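AgaA (Rhizobium radiobacter, PDB 6HLX) binds the opine agropinic acid as a periplasmic solute-binding protein and probably delivers it to an ABC transporter for import. Local coordinates at residues T273-L278 against M450-N455. Numbering follows the deposited sequence. Where two conformers were deposited one is given.
Sequences TAFNGL and MWREQN. With G9Z (agropinic acid), chain E; EDO (1,2-ethanediol), chain X.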
ATOM      1  N   THR A 273     -15.054 -16.832   8.172  1.00 26.71           N
ATOM      2  CA  THR A 273     -15.756 -16.969   6.887  1.00 25.99           C
ATOM      3  C   THR A 273     -15.002 -16.388   5.689  1.00 29.37           C
ATOM      4  O   THR A 273     -15.340 -16.742   4.569  1.00 29.93           O
ATOM      5  CB  THR A 273     -17.192 -16.403   6.937  1.00 29.45           C
ATOM      6  OG1 THR A 273     -17.144 -14.978   6.975  1.00 29.19           O
ATOM      7  CG2 THR A 273     -18.037 -16.967   8.100  1.00 27.63           C
ATOM      8  N   ALA A 274     -14.033 -15.484   5.911  1.00 24.66           N
ATOM      9  CA  ALA A 274     -13.284 -14.860   4.814  1.00 24.19           C
ATOM     10  C   ALA A 274     -11.826 -15.287   4.761  1.00 26.48           C
ATOM     11  O   ALA A 274     -11.186 -15.113   3.721  1.00 26.56           O
ATOM     12  CB  ALA A 274     -13.368 -13.342   4.931  1.00 24.51           C
ATOM     13  N   PHE A 275     -11.264 -15.739   5.900  1.00 23.88           N
ATOM     14  CA  PHE A 275      -9.836 -16.069   5.980  1.00 23.13           C
ATOM     15  C   PHE A 275      -9.532 -17.483   6.503  1.00 27.13           C
ATOM     16  O   PHE A 275      -8.410 -17.741   6.971  1.00 26.18           O
ATOM     17  CB  PHE A 275      -9.098 -15.007   6.817  1.00 22.89           C
ATOM     18  CG  PHE A 275      -9.140 -13.631   6.197  1.00 23.81           C
ATOM     19  CD1 PHE A 275     -10.188 -12.757   6.477  1.00 24.75           C
ATOM     20  CD2 PHE A 275      -8.152 -13.220   5.306  1.00 24.50           C
ATOM     21  CE1 PHE A 275     -10.233 -11.487   5.885  1.00 24.85           C
ATOM     22  CE2 PHE A 275      -8.181 -11.941   4.745  1.00 25.08           C
ATOM     23  CZ  PHE A 275      -9.228 -11.089   5.033  1.00 22.99           C
ATOM     24  N   ASN A 276     -10.519 -18.398   6.413  1.00 26.19           N
ATOM     25  CA  ASN A 276     -10.328 -19.805   6.807  1.00 27.49           C
ATOM     26  C   ASN A 276      -9.800 -19.973   8.253  1.00 32.43           C
ATOM     27  O   ASN A 276      -9.024 -20.891   8.547  1.00 31.92           O
ATOM     28  CB  ASN A 276      -9.391 -20.498   5.773  1.00 28.84           C
ATOM     29  CG  ASN A 276      -9.335 -22.004   5.872  1.00 51.05           C
ATOM     30  OD1 ASN A 276      -8.252 -22.617   5.834  1.00 43.76           O
ATOM     31  ND2 ASN A 276     -10.496 -22.624   6.029  1.00 41.94           N
ATOM     32  N   GLY A 277     -10.210 -19.071   9.140  1.00 29.39           N
ATOM     33  CA  GLY A 277      -9.780 -19.125  10.533  1.00 29.54           C
ATOM     34  C   GLY A 277      -8.396 -18.554  10.793  1.00 32.37           C
ATOM     35  O   GLY A 277      -7.924 -18.609  11.930  1.00 32.51           O
ATOM     36  N   LEU A 278      -7.747 -17.960   9.765  1.00 29.75           N
ATOM     37  CA  LEU A 278      -6.402 -17.374   9.907  1.00 29.26           C
ATOM     38  C   LEU A 278      -6.460 -15.861  10.111  1.00 32.72           C
ATOM     39  O   LEU A 278      -7.026 -15.160   9.293  1.00 33.07           O
ATOM     40  CB  LEU A 278      -5.522 -17.693   8.687  1.00 29.02           C
ATOM     41  CG  LEU A 278      -5.290 -19.169   8.347  1.00 34.57           C
ATOM     42  CD1 LEU A 278      -4.523 -19.296   7.041  1.00 34.98           C
ATOM     43  CD2 LEU A 278      -4.548 -19.898   9.467  1.00 37.38           C
ATOM     44  N   MET A 450      -9.290  -6.856  11.876  1.00 20.76           N
ATOM     45  CA  MET A 450      -8.364  -7.971  12.052  0.50 20.77           C
ATOM     46  C   MET A 450      -7.034  -7.761  11.359  1.00 23.47           C
ATOM     47  O   MET A 450      -6.962  -6.984  10.397  1.00 21.22           O
ATOM     48  CB  MET A 450      -9.000  -9.264  11.485  0.50 22.95           C
ATOM     49  CG  MET A 450      -9.283  -9.186   9.991  0.50 25.74           C
ATOM     50  SD  MET A 450      -9.799 -10.732   9.257  0.50 29.57           S
ATOM     51  CE  MET A 450      -8.203 -11.603   9.167  0.50 25.70           C
ATOM     52  N   TRP A 451      -6.006  -8.486  11.821  1.00 20.95           N
ATOM     53  CA  TRP A 451      -4.688  -8.532  11.175  1.00 20.38           C
ATOM     54  C   TRP A 451      -4.795  -9.780  10.296  1.00 25.30           C
ATOM     55  O   TRP A 451      -5.292 -10.830  10.762  1.00 25.89           O
ATOM     56  CB  TRP A 451      -3.567  -8.800  12.186  1.00 20.01           C
ATOM     57  CG  TRP A 451      -3.309  -7.669  13.119  1.00 21.62           C
ATOM     58  CD1 TRP A 451      -3.583  -7.632  14.453  1.00 25.19           C
ATOM     59  CD2 TRP A 451      -2.728  -6.396  12.787  1.00 21.31           C
ATOM     60  NE1 TRP A 451      -3.181  -6.425  14.985  1.00 24.81           N
ATOM     61  CE2 TRP A 451      -2.635  -5.655  13.988  1.00 24.69           C
ATOM     62  CE3 TRP A 451      -2.212  -5.838  11.602  1.00 22.64           C
ATOM     63  CZ2 TRP A 451      -2.112  -4.360  14.028  1.00 24.47           C
ATOM     64  CZ3 TRP A 451      -1.656  -4.561  11.648  1.00 23.23           C
ATOM     65  CH2 TRP A 451      -1.620  -3.834  12.850  1.00 23.80           C
ATOM     66  N   ARG A 452      -4.345  -9.699   9.052  1.00 21.82           N
ATOM     67  CA  ARG A 452      -4.432 -10.883   8.180  1.00 22.04           C
ATOM     68  C   ARG A 452      -3.048 -11.392   7.777  1.00 25.24           C
ATOM     69  O   ARG A 452      -2.075 -10.630   7.793  1.00 24.15           O
ATOM     70  CB  ARG A 452      -5.258 -10.577   6.910  1.00 25.19           C
ATOM     71  CG  ARG A 452      -4.563  -9.620   5.936  1.00 28.02           C
ATOM     72  CD  ARG A 452      -5.390  -9.359   4.681  1.00 27.74           C
ATOM     73  NE  ARG A 452      -4.535  -9.059   3.529  1.00 25.51           N
ATOM     74  CZ  ARG A 452      -4.774  -8.096   2.644  1.00 27.10           C
ATOM     75  NH1 ARG A 452      -5.836  -7.307   2.777  1.00 24.24           N
ATOM     76  NH2 ARG A 452      -3.970  -7.930   1.604  1.00 21.48           N
ATOM     77  N   GLU A 453      -2.982 -12.648   7.322  1.00 22.31           N
ATOM     78  CA  GLU A 453      -1.741 -13.177   6.740  1.00 22.36           C
ATOM     79  C   GLU A 453      -1.683 -12.694   5.280  1.00 25.91           C
ATOM     80  O   GLU A 453      -2.722 -12.584   4.610  1.00 26.90           O
ATOM     81  CB  GLU A 453      -1.751 -14.709   6.733  1.00 24.35           C
ATOM     82  CG  GLU A 453      -1.669 -15.301   8.130  1.00 31.31           C
ATOM     83  CD  GLU A 453      -1.376 -16.785   8.144  1.00 43.74           C
ATOM     84  OE1 GLU A 453      -1.356 -17.371   9.249  1.00 36.80           O
ATOM     85  OE2 GLU A 453      -1.168 -17.368   7.053  1.00 34.37           O
ATOM     86  N   GLN A 454      -0.478 -12.423   4.786  1.00 21.44           N
ATOM     87  CA  GLN A 454      -0.258 -11.983   3.406  1.00 19.38           C
ATOM     88  C   GLN A 454       0.891 -12.848   2.924  1.00 23.75           C
ATOM     89  O   GLN A 454       2.038 -12.656   3.337  1.00 25.03           O
ATOM     90  CB  GLN A 454       0.089 -10.486   3.363  1.00 20.18           C
ATOM     91  CG  GLN A 454       0.321  -9.963   1.927  1.00 23.72           C
ATOM     92  CD  GLN A 454      -0.948  -9.938   1.088  1.00 25.14           C
ATOM     93  OE1 GLN A 454      -2.061  -9.931   1.608  1.00 25.05           O
ATOM     94  NE2 GLN A 454      -0.802  -9.911  -0.228  1.00 27.15           N
ATOM     95  N   ASN A 455       0.568 -13.876   2.135  1.00 19.48           N
ATOM     96  CA  ASN A 455       1.570 -14.866   1.781  1.00 18.83           C
ATOM     97  C   ASN A 455       1.849 -14.922   0.292  1.00 22.90           C
ATOM     98  O   ASN A 455       0.962 -14.642  -0.525  1.00 21.63           O
ATOM     99  CB  ASN A 455       1.076 -16.252   2.252  1.00 21.92           C
ATOM    100  CG  ASN A 455       0.780 -16.299   3.746  1.00 29.47           C
ATOM    101  OD1 ASN A 455       1.493 -15.710   4.551  1.00 29.66           O
ATOM    102  ND2 ASN A 455      -0.276 -16.966   4.150  1.00 23.65           N
TER
HETATM  103  OAM G9Z E 604      -4.168  -4.090  -4.335  1.00 19.83           O
HETATM  104  CAB G9Z E 604      -4.964  -4.704  -3.610  1.00 20.73           C
HETATM  105  CAC G9Z E 604      -5.749  -5.777  -4.078  1.00 21.35           C
HETATM  106  CB  G9Z E 604      -6.581  -6.268  -2.853  1.00 20.86           C
HETATM  107  CA  G9Z E 604      -6.309  -5.252  -1.757  1.00 19.50           C
HETATM  108  C   G9Z E 604      -5.910  -5.897  -0.543  1.00 21.29           C
HETATM  109  O   G9Z E 604      -4.697  -6.206  -0.389  1.00 20.70           O
HETATM  110  N   G9Z E 604      -5.267  -4.349  -2.348  1.00 18.24           N
HETATM  111  CAG G9Z E 604      -4.563  -3.250  -1.582  1.00 18.29           C
HETATM  112  CAH G9Z E 604      -5.447  -2.005  -1.504  1.00 20.27           C
HETATM  113  OAP G9Z E 604      -6.604  -2.367  -0.751  1.00 20.84           O
HETATM  114  CAI G9Z E 604      -4.744  -0.820  -0.834  1.00 20.24           C
HETATM  115  OAQ G9Z E 604      -3.384  -0.736  -1.333  1.00 19.16           O
HETATM  116  CAJ G9Z E 604      -5.446   0.537  -1.175  1.00 19.85           C
HETATM  117  OAR G9Z E 604      -4.745   1.616  -0.529  1.00 20.34           O
HETATM  118  CAK G9Z E 604      -6.962   0.624  -0.872  1.00 19.14           C
HETATM  119  OAT G9Z E 604      -7.509   1.803  -1.494  1.00 20.09           O
HETATM  120  CAL G9Z E 604      -7.270   0.578   0.632  1.00 19.08           C
HETATM  121  OAS G9Z E 604      -8.699   0.527   0.840  1.00 20.39           O
HETATM  122  OXT G9Z E 604      -6.805  -6.159   0.306  1.00 20.87           O
HETATM  123  C1  EDO X 623     -12.837 -18.573   3.674  1.00 54.61           C
HETATM  124  O1  EDO X 623     -13.017 -18.775   5.060  1.00 52.52           O
HETATM  125  C2  EDO X 623     -11.878 -19.626   3.109  1.00 57.59           C
HETATM  126  O2  EDO X 623     -11.925 -19.532   1.701  1.00 61.06           O
HETATM  127  O   HOH W   1      -5.406 -14.091   7.294  1.00 33.38           O
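The ring of Phe-275 carries the methyl of Met-450 over one face. CE of Met-450 lies 3.8 Å from the centroid of the Phe-275 ring, 20° off its normal, a CH-pi contact. The sulfur sits obliquely at the rim, with SD of Met-450 3.5 Å from CD1 of Phe-275, a Met-aromatic contact. A bend at chi3 (-76°) turns the methyl over the ring. CD of Arg-452 meets the Phe-275 ring obliquely, 3.8 Å from CE2.

The guanidinium of Arg-452 is held at its edge. NH2 donates to OE1 of Gln-454 by a short, fairly straight bond and NE by a longer, more bent one. Both reach the one oxygen side-on, which lies in the guanidinium plane and helps fix its rotation. The same NH2 of Arg-452 also donates to O of agropinic acid at 2.7 Å, and NH1 of Arg-452 to OXT at 2.9 Å. This two-pronged grip is consistent with a charged arginine facing a carboxylate. Phe-275 is thus second-shell packing against the stem of a ligand-binding arginine.

One water bridges the backbones, 2.8 Å from both O of Leu-278 and N of Glu-453. CD1 of Leu-278 rests near OE2 of Glu-453. OE2 also forms a salt bridge with Arg-235 and accepts from ND2 of Asn-455 on its anti lone pair.

Phe-275 to Leu-278 form a type I' turn after helix 267-274. The turn packs beside the end of strand 446-451, with strand 240-245 and helix 333-347 also touching Phe-275 and Arg-452.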